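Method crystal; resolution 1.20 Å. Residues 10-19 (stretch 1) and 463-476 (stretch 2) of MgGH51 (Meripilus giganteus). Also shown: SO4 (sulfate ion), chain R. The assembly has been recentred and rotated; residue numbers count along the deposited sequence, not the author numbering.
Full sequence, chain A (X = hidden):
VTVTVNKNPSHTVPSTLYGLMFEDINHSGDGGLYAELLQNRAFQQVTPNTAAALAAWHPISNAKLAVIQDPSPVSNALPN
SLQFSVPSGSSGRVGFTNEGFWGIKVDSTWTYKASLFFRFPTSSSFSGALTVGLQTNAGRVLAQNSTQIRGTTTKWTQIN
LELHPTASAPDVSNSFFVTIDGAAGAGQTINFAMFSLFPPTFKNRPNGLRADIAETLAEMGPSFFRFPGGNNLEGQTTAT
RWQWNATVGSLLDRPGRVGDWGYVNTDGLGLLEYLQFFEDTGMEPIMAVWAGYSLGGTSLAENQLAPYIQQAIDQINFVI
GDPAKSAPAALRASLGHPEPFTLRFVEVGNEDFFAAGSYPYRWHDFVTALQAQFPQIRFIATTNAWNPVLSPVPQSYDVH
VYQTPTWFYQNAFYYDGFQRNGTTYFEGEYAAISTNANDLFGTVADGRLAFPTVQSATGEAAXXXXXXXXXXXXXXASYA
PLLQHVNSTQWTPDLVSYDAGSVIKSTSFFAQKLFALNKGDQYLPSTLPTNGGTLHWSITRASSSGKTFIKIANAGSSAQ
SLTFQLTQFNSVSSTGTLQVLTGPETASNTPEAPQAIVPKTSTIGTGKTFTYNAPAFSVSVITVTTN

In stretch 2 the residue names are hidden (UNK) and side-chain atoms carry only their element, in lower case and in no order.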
# COMPACT_ATOMS: atom_id res chain seq x y z
N SER A 10 -31.98 6.51 -8.45
CA SER A 10 -31.75 7.94 -8.64
C SER A 10 -30.47 8.21 -9.43
O SER A 10 -30.40 9.30 -10.01
CB SER A 10 -31.75 8.65 -7.35
OG SER A 10 -30.77 8.13 -6.47
N HIS A 11 -29.49 7.35 -9.40
CA HIS A 11 -28.21 7.59 -10.07
C HIS A 11 -27.41 6.31 -10.16
O HIS A 11 -27.73 5.32 -9.47
CB HIS A 11 -27.40 8.73 -9.40
CG HIS A 11 -26.88 8.39 -8.07
ND1 HIS A 11 -27.51 8.69 -6.87
CD2 HIS A 11 -25.74 7.75 -7.74
CE1 HIS A 11 -26.70 8.24 -5.87
NE2 HIS A 11 -25.63 7.68 -6.40
N THR A 12 -26.41 6.33 -10.99
CA THR A 12 -25.45 5.23 -11.14
C THR A 12 -24.38 5.33 -10.09
O THR A 12 -23.83 6.43 -9.83
CB THR A 12 -24.86 5.27 -12.56
OG1 THR A 12 -25.85 4.98 -13.56
CG2 THR A 12 -23.71 4.30 -12.75
N VAL A 13 -24.04 4.21 -9.50
CA VAL A 13 -22.94 4.13 -8.52
C VAL A 13 -21.67 3.94 -9.33
O VAL A 13 -21.57 3.00 -10.10
CB VAL A 13 -23.13 2.96 -7.56
CG1 VAL A 13 -22.00 2.94 -6.55
CG2 VAL A 13 -24.46 3.01 -6.85
N PRO A 14 -20.69 4.85 -9.22
CA PRO A 14 -19.46 4.75 -10.01
C PRO A 14 -18.74 3.42 -9.80
O PRO A 14 -18.70 2.93 -8.65
CB PRO A 14 -18.61 5.92 -9.46
CG PRO A 14 -19.54 6.89 -8.92
CD PRO A 14 -20.64 6.02 -8.33
N SER A 15 -18.07 2.93 -10.83
CA SER A 15 -17.24 1.72 -10.69
C SER A 15 -16.09 1.96 -9.71
O SER A 15 -15.64 0.95 -9.13
CB SER A 15 -16.71 1.29 -12.05
OG SER A 15 -15.68 2.11 -12.53
N THR A 16 -15.68 3.18 -9.53
CA THR A 16 -14.52 3.56 -8.73
C THR A 16 -14.82 3.83 -7.26
O THR A 16 -13.91 4.23 -6.55
CB THR A 16 -13.88 4.79 -9.39
OG1 THR A 16 -14.90 5.78 -9.61
CG2 THR A 16 -13.19 4.46 -10.68
N LEU A 17 -16.05 3.58 -6.79
CA LEU A 17 -16.39 4.11 -5.45
C LEU A 17 -15.44 3.62 -4.39
O LEU A 17 -15.07 4.44 -3.51
CB LEU A 17 -17.82 3.77 -5.10
CG LEU A 17 -18.33 4.35 -3.79
CD1 LEU A 17 -18.16 5.85 -3.70
CD2 LEU A 17 -19.79 3.98 -3.59
N TYR A 18 -15.07 2.36 -4.34
CA TYR A 18 -14.24 1.81 -3.26
C TYR A 18 -12.86 1.41 -3.76
O TYR A 18 -12.79 0.63 -4.75
CB TYR A 18 -14.92 0.63 -2.55
CG TYR A 18 -16.28 0.98 -2.01
CD1 TYR A 18 -16.41 1.79 -0.89
CD2 TYR A 18 -17.43 0.56 -2.63
CE1 TYR A 18 -17.68 2.15 -0.40
CE2 TYR A 18 -18.69 0.91 -2.15
CZ TYR A 18 -18.82 1.72 -1.05
OH TYR A 18 -20.05 2.07 -0.54
N GLY A 19 -11.80 1.82 -3.11
CA GLY A 19 -10.44 1.43 -3.53
C GLY A 19 -9.46 1.59 -2.42
O GLY A 19 -9.85 1.74 -1.25
N UNK A 463 -20.44 6.30 8.01
CA UNK A 463 -19.99 7.38 7.10
C UNK A 463 -20.00 6.87 5.64
O UNK A 463 -20.40 7.64 4.73
c UNK A 463 -18.37 10.25 7.16
c UNK A 463 -18.01 8.96 6.80
c UNK A 463 -16.82 11.18 5.60
c UNK A 463 -17.82 11.35 6.52
c UNK A 463 -16.46 9.91 5.20
c UNK A 463 -17.01 8.82 5.83
c UNK A 463 -18.58 7.77 7.52
N UNK A 464 -19.62 5.63 5.39
CA UNK A 464 -19.58 5.07 4.03
C UNK A 464 -20.99 4.96 3.44
O UNK A 464 -21.12 5.07 2.20
c UNK A 464 -17.35 3.85 4.42
s UNK A 464 -16.64 2.38 5.11
c UNK A 464 -16.63 1.50 3.60
c UNK A 464 -18.87 3.73 4.06
N UNK A 465 -22.03 4.72 4.23
CA UNK A 465 -23.38 4.72 3.69
C UNK A 465 -23.69 6.10 3.07
O UNK A 465 -24.38 6.17 2.04
c UNK A 465 -24.47 4.33 4.70
c UNK A 465 -24.27 2.95 5.26
o UNK A 465 -24.60 5.33 5.73
N UNK A 466 -23.18 7.17 3.68
CA UNK A 466 -23.35 8.50 3.13
C UNK A 466 -22.51 8.67 1.85
O UNK A 466 -22.97 9.30 0.92
N UNK A 467 -21.28 8.17 1.82
CA UNK A 467 -20.49 8.21 0.58
C UNK A 467 -21.28 7.55 -0.56
O UNK A 467 -21.31 8.06 -1.70
c UNK A 467 -16.94 7.37 1.93
c UNK A 467 -17.91 9.61 1.56
c UNK A 467 -18.23 8.16 1.84
c UNK A 467 -19.14 7.55 0.79
N UNK A 468 -21.90 6.42 -0.26
CA UNK A 468 -22.62 5.67 -1.29
C UNK A 468 -23.89 6.39 -1.70
O UNK A 468 -24.21 6.52 -2.90
c UNK A 468 -22.87 4.22 -0.82
o UNK A 468 -24.37 1.43 -0.81
c UNK A 468 -23.39 1.85 -1.43
o UNK A 468 -22.37 1.15 -1.73
c UNK A 468 -23.40 3.31 -1.87
N UNK A 469 -24.67 6.91 -0.73
CA UNK A 469 -25.87 7.70 -1.09
C UNK A 469 -25.51 8.89 -1.99
O UNK A 469 -26.23 9.24 -2.91
n UNK A 469 -26.47 10.36 4.07
c UNK A 469 -27.25 9.59 3.29
c UNK A 469 -28.58 9.43 1.18
c UNK A 469 -26.54 8.18 0.21
n UNK A 469 -27.46 8.34 3.63
c UNK A 469 -27.73 9.11 -0.07
n UNK A 469 -27.79 10.14 2.19
N UNK A 470 -24.38 9.55 -1.65
CA UNK A 470 -23.88 10.75 -2.38
C UNK A 470 -22.93 10.39 -3.51
O UNK A 470 -22.17 11.28 -3.94
c UNK A 470 -24.30 12.28 -0.43
n UNK A 470 -24.20 11.91 0.84
c UNK A 470 -23.29 11.72 -1.40
o UNK A 470 -25.17 13.05 -0.87
N UNK A 471 -22.99 9.16 -4.03
CA UNK A 471 -22.04 8.71 -5.08
C UNK A 471 -22.37 9.26 -6.47
O UNK A 471 -21.63 8.96 -7.41
o UNK A 471 -23.06 6.51 -5.31
c UNK A 471 -21.86 7.23 -5.04
N UNK A 472 -23.39 10.11 -6.58
CA UNK A 472 -23.52 10.96 -7.76
C UNK A 472 -22.37 11.93 -7.84
O UNK A 472 -21.95 12.29 -8.96
c UNK A 472 -24.88 11.65 -7.80
o UNK A 472 -24.88 12.16 -5.48
c UNK A 472 -25.21 12.55 -6.63
o UNK A 472 -25.83 13.59 -6.87
N UNK A 473 -21.85 12.41 -6.71
CA UNK A 473 -20.70 13.35 -6.67
C UNK A 473 -19.46 12.71 -6.02
O UNK A 473 -18.36 13.19 -6.31
c UNK A 473 -22.11 15.39 -6.83
c UNK A 473 -21.06 14.69 -6.01
c UNK A 473 -21.50 15.90 -3.79
c UNK A 473 -21.39 14.56 -4.53
N UNK A 474 -19.58 11.75 -5.12
CA UNK A 474 -18.44 11.03 -4.55
C UNK A 474 -18.07 9.90 -5.50
O UNK A 474 -18.90 8.99 -5.70
c UNK A 474 -19.11 11.60 -2.17
c UNK A 474 -18.73 10.50 -3.14
c UNK A 474 -17.50 9.71 -2.64
N UNK A 475 -16.91 9.97 -6.13
CA UNK A 475 -16.55 8.96 -7.12
C UNK A 475 -15.61 7.89 -6.59
O UNK A 475 -15.47 6.84 -7.26
c UNK A 475 -11.92 10.94 -8.33
c UNK A 475 -15.98 9.57 -8.42
c UNK A 475 -12.23 9.72 -8.90
c UNK A 475 -14.56 10.03 -8.39
c UNK A 475 -12.90 11.71 -7.80
c UNK A 475 -13.54 9.25 -8.89
c UNK A 475 -14.20 11.26 -7.80
N UNK A 476 -14.96 8.10 -5.46
CA UNK A 476 -13.89 7.19 -4.99
C UNK A 476 -13.66 7.48 -3.51
O UNK A 476 -13.75 8.65 -3.07
c UNK A 476 -12.64 7.46 -5.81
S SO4 R . -17.09 4.96 -13.85
O1 SO4 R . -15.97 4.56 -12.96
O2 SO4 R . -16.80 4.90 -15.25
O3 SO4 R . -17.42 6.39 -13.50
O4 SO4 R . -18.23 4.16 -13.42

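Position 463 has one carbon leading to a six-carbon ring with no oxygen, out of reach of stretch 1: F463. At 464 two carbons, a sulfur and a terminal carbon run unbranched, and that last carbon lies 4.2 Å from Y18 CE1; this is M464. Position 465 carries one oxygen and one carbon on its CB, which points away: T465. Position 466 has no side-chain atoms, so it is G466; an ideal CB there would be crowded by F463 O, 3.3 Å off.

Four carbons forked at the second make 467 L467, pointing toward stretch 1 yet contributing little. Position 468 has three carbons, the third bearing two oxygens, one of them 2.8 Å from Y18 OH. A carboxylate at that chain length is E468, and the tyrosine hydroxyl donates to its OE2. At 469 three carbons, a nitrogen and a carbon with two more nitrogens identify R469, whose side chain leaves the contact while its backbone O stays 3.2 Å from H11 CE1.

At 470 two carbons end in two further atoms, modelled as one oxygen and one nitrogen: N470. It leaves helical geometry, and its ND2 donates to G466 O at 2.9 Å. One carbon and one oxygen make 471 S471; H11 NE2 donates to that OG at 3.0 Å, nearly straight at 166°, and OG in turn donates to E468 O at 2.7 Å. Position 472 has two carbons, the second with two oxygens: D472, whose CB sits over the H11 ring face, 3.9 Å from its centroid.

Position 473 has four carbons forked at the first, one arm two carbons long, and its CB points away: I473. At 474 one carbon carries two more, one of them 4.1 Å from L17 CD1: V474, and that atom is CG1. One carbon and a six-carbon ring return at 475: F475, with T16 OG1 near the ring edge, 3.8 Å from CD2. A lone carbon at 476 is A476.

The contact reads as a polar relay, an apolar filling and a backbone seam. H11 reaches the helix end, where S471 passes its hydrogen bond on to a helical carbonyl. L17 points its CB away, yet its branches return to pack against E468, S471 and V474. At the seam T16 OG1 donates to F475 O at 2.6 Å, and A476 CA lies 3.3 Å from both T16 O and L17 O, close CA-H...O contacts. The rule is economical: few hydrogen bonds cross, and carbon packing fills the space between them.

Stretch 2, residues 463-476: FMTGLERNSDIVFA
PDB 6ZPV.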